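Local structure of diadenosine tetraphosphatase, putative (2QJC) at residues A[29-34]-A[60-65]. The protein binds manganese as a calcineurin-like phosphoesterase and probably hydrolyses diadenosine tetraphosphate symmetrically. Numbering follows the deposited sequence.
Sequences GCRAQL and GPDSFG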
ATOM      1  N   GLY A  29      -2.334  11.017  -4.181  1.00 31.42           N
ATOM      2  CA  GLY A  29      -3.076  12.264  -4.250  1.00 31.63           C
ATOM      3  C   GLY A  29      -4.370  12.307  -5.049  1.00 31.77           C
ATOM      4  O   GLY A  29      -4.874  13.399  -5.313  1.00 32.86           O
ATOM      5  N   CYS A  30      -4.913  11.156  -5.445  1.00 30.87           N
ATOM      6  CA  CYS A  30      -6.170  11.146  -6.202  1.00 31.21           C
ATOM      7  C   CYS A  30      -7.368  11.065  -5.251  1.00 31.59           C
ATOM      8  O   CYS A  30      -8.062  10.042  -5.186  1.00 29.95           O
ATOM      9  CB  CYS A  30      -6.202   9.971  -7.176  1.00 30.34           C
ATOM     10  SG  CYS A  30      -4.973  10.069  -8.506  1.00 33.44           S
ATOM     11  N   ARG A  31      -7.601  12.158  -4.527  1.00 32.14           N
ATOM     12  CA  ARG A  31      -8.689  12.250  -3.548  1.00 34.23           C
ATOM     13  C   ARG A  31     -10.080  12.000  -4.123  1.00 34.55           C
ATOM     14  O   ARG A  31     -10.874  11.251  -3.546  1.00 34.97           O
ATOM     15  CB  ARG A  31      -8.676  13.622  -2.868  1.00 34.44           C
ATOM     16  CG  ARG A  31      -9.454  13.654  -1.551  1.00 35.95           C
ATOM     17  CD  ARG A  31     -10.122  14.991  -1.309  1.00 34.61           C
ATOM     18  NE  ARG A  31     -11.139  15.272  -2.318  1.00 35.63           N
ATOM     19  CZ  ARG A  31     -11.012  16.186  -3.277  1.00 37.89           C
ATOM     20  NH1 ARG A  31      -9.910  16.916  -3.366  1.00 36.29           N
ATOM     21  NH2 ARG A  31     -11.990  16.369  -4.156  1.00 41.51           N
ATOM     22  N   ALA A  32     -10.385  12.636  -5.248  1.00 34.73           N
ATOM     23  CA  ALA A  32     -11.694  12.460  -5.866  1.00 36.58           C
ATOM     24  C   ALA A  32     -11.954  10.974  -6.090  1.00 37.23           C
ATOM     25  O   ALA A  32     -13.040  10.468  -5.791  1.00 35.45           O
ATOM     26  CB  ALA A  32     -11.761  13.213  -7.196  1.00 36.96           C
ATOM     27  N   GLN A  33     -10.939  10.287  -6.613  1.00 37.49           N
ATOM     28  CA  GLN A  33     -11.013   8.856  -6.890  1.00 36.75           C
ATOM     29  C   GLN A  33     -11.225   8.026  -5.622  1.00 35.65           C
ATOM     30  O   GLN A  33     -11.949   7.031  -5.640  1.00 35.53           O
ATOM     31  CB  GLN A  33      -9.732   8.394  -7.596  1.00 39.48           C
ATOM     32  CG  GLN A  33      -9.633   8.773  -9.071  1.00 39.34           C
ATOM     33  CD  GLN A  33      -9.701  10.270  -9.316  1.00 40.51           C
ATOM     34  OE1 GLN A  33      -8.995  11.059  -8.679  1.00 37.93           O
ATOM     35  NE2 GLN A  33     -10.551  10.671 -10.258  1.00 43.11           N
ATOM     36  N   LEU A  34     -10.588   8.427  -4.527  1.00 35.43           N
ATOM     37  CA  LEU A  34     -10.742   7.710  -3.267  1.00 34.58           C
ATOM     38  C   LEU A  34     -12.192   7.851  -2.785  1.00 36.19           C
ATOM     39  O   LEU A  34     -12.801   6.884  -2.324  1.00 33.90           O
ATOM     40  CB  LEU A  34      -9.768   8.263  -2.221  1.00 31.44           C
ATOM     41  CG  LEU A  34      -9.845   7.715  -0.785  1.00 32.09           C
ATOM     42  CD1 LEU A  34      -9.709   6.194  -0.780  1.00 31.48           C
ATOM     43  CD2 LEU A  34      -8.737   8.351   0.059  1.00 31.08           C
ATOM     44  N   GLY A  60      -0.451  12.885  -7.955  1.00 33.90           N
ATOM     45  CA  GLY A  60      -1.843  13.304  -7.996  1.00 35.02           C
ATOM     46  C   GLY A  60      -2.071  14.776  -7.711  1.00 35.17           C
ATOM     47  O   GLY A  60      -1.169  15.465  -7.234  1.00 34.44           O
ATOM     48  N   PRO A  61      -3.281  15.286  -7.980  1.00 35.80           N
ATOM     49  CA  PRO A  61      -3.604  16.698  -7.747  1.00 36.34           C
ATOM     50  C   PRO A  61      -3.714  17.139  -6.288  1.00 36.71           C
ATOM     51  O   PRO A  61      -3.397  18.285  -5.963  1.00 36.78           O
ATOM     52  CB  PRO A  61      -4.915  16.880  -8.506  1.00 36.59           C
ATOM     53  CG  PRO A  61      -5.570  15.535  -8.353  1.00 36.98           C
ATOM     54  CD  PRO A  61      -4.418  14.583  -8.605  1.00 38.20           C
ATOM     55  N   ASP A  62      -4.139  16.247  -5.400  1.00 37.23           N
ATOM     56  CA  ASP A  62      -4.285  16.641  -4.005  1.00 36.91           C
ATOM     57  C   ASP A  62      -3.714  15.683  -2.957  1.00 38.24           C
ATOM     58  O   ASP A  62      -4.457  14.945  -2.301  1.00 37.64           O
ATOM     59  CB  ASP A  62      -5.767  16.911  -3.720  1.00 36.68           C
ATOM     60  CG  ASP A  62      -5.999  17.479  -2.336  1.00 37.27           C
ATOM     61  OD1 ASP A  62      -5.061  18.095  -1.780  1.00 36.05           O
ATOM     62  OD2 ASP A  62      -7.128  17.324  -1.817  1.00 36.99           O
ATOM     63  N   SER A  63      -2.394  15.719  -2.784  1.00 36.78           N
ATOM     64  CA  SER A  63      -1.731  14.862  -1.806  1.00 36.28           C
ATOM     65  C   SER A  63      -2.199  15.158  -0.384  1.00 36.37           C
ATOM     66  O   SER A  63      -2.494  14.243   0.383  1.00 35.88           O
ATOM     67  CB  SER A  63      -0.211  15.042  -1.870  1.00 34.67           C
ATOM     68  OG  SER A  63       0.308  14.633  -3.121  1.00 31.27           O
ATOM     69  N   PHE A  64      -2.270  16.441  -0.045  1.00 35.91           N
ATOM     70  CA  PHE A  64      -2.676  16.868   1.289  1.00 36.16           C
ATOM     71  C   PHE A  64      -4.103  16.482   1.680  1.00 35.68           C
ATOM     72  O   PHE A  64      -4.352  16.087   2.821  1.00 34.34           O
ATOM     73  CB  PHE A  64      -2.489  18.385   1.426  1.00 39.08           C
ATOM     74  CG  PHE A  64      -1.072  18.849   1.176  1.00 41.22           C
ATOM     75  CD1 PHE A  64       0.009  18.005   1.428  1.00 41.55           C
ATOM     76  CD2 PHE A  64      -0.820  20.139   0.715  1.00 41.74           C
ATOM     77  CE1 PHE A  64       1.320  18.435   1.228  1.00 42.87           C
ATOM     78  CE2 PHE A  64       0.489  20.583   0.510  1.00 42.97           C
ATOM     79  CZ  PHE A  64       1.561  19.728   0.768  1.00 43.95           C
ATOM     80  N   GLY A  65      -5.032  16.593   0.737  1.00 35.61           N
ATOM     81  CA  GLY A  65      -6.412  16.242   1.020  1.00 36.26           C
ATOM     82  C   GLY A  65      -6.578  14.756   1.266  1.00 36.76           C
ATOM     83  O   GLY A  65      -7.385  14.338   2.098  1.00 37.32           O
TER
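The signature loops of the calcineurin-like metallophosphatase fold meet here. Gly29 closes the GDIHG motif that supplies Asp26 and His28 to one manganese. Gly60 is the last residue of the GDLVNKG motif, which supplies Asp55 to both manganese ions. Each loop runs straight into a helix, 31-41 or 63-73, and the contact joins the two helix starts. Gly29 lies about 10 Å from a bound manganese ion.

Gly29 packs against the second loop backbone, its CA 3.8 Å from Ser63 CA, and its backbone has a positive phi of 61°. Gly29 O accepts from Asp62 N at 2.9 Å, in the carbonyl plane and on a lone pair. Pro61 CD rests 3.5 Å from Gly29 O.

Asp62 is the N-cap of helix 63-73 and uses its two oxygens differently. Asp62 OD1 accepts the capping hydrogen bond from Gly65 N at 2.9 Å, with the N-H coming from above the carboxylate plane. OD2 receives Arg31 NH1 on its anti side, in a salt bridge. Arg31 CG is anti to the backbone N (chi1 -161°), which sets CG against Gly65. Arg31 NE forms a second salt bridge, with Glu35 one turn on. The guanidinium therefore has two acidic partners, which probably balance its charge. Its plane is turned 62° from the Asp62 carboxylate, yet Asp62 OD2 sits at the guanidinium edge, almost exactly in plane, 3.2 Å from Arg31 NH1.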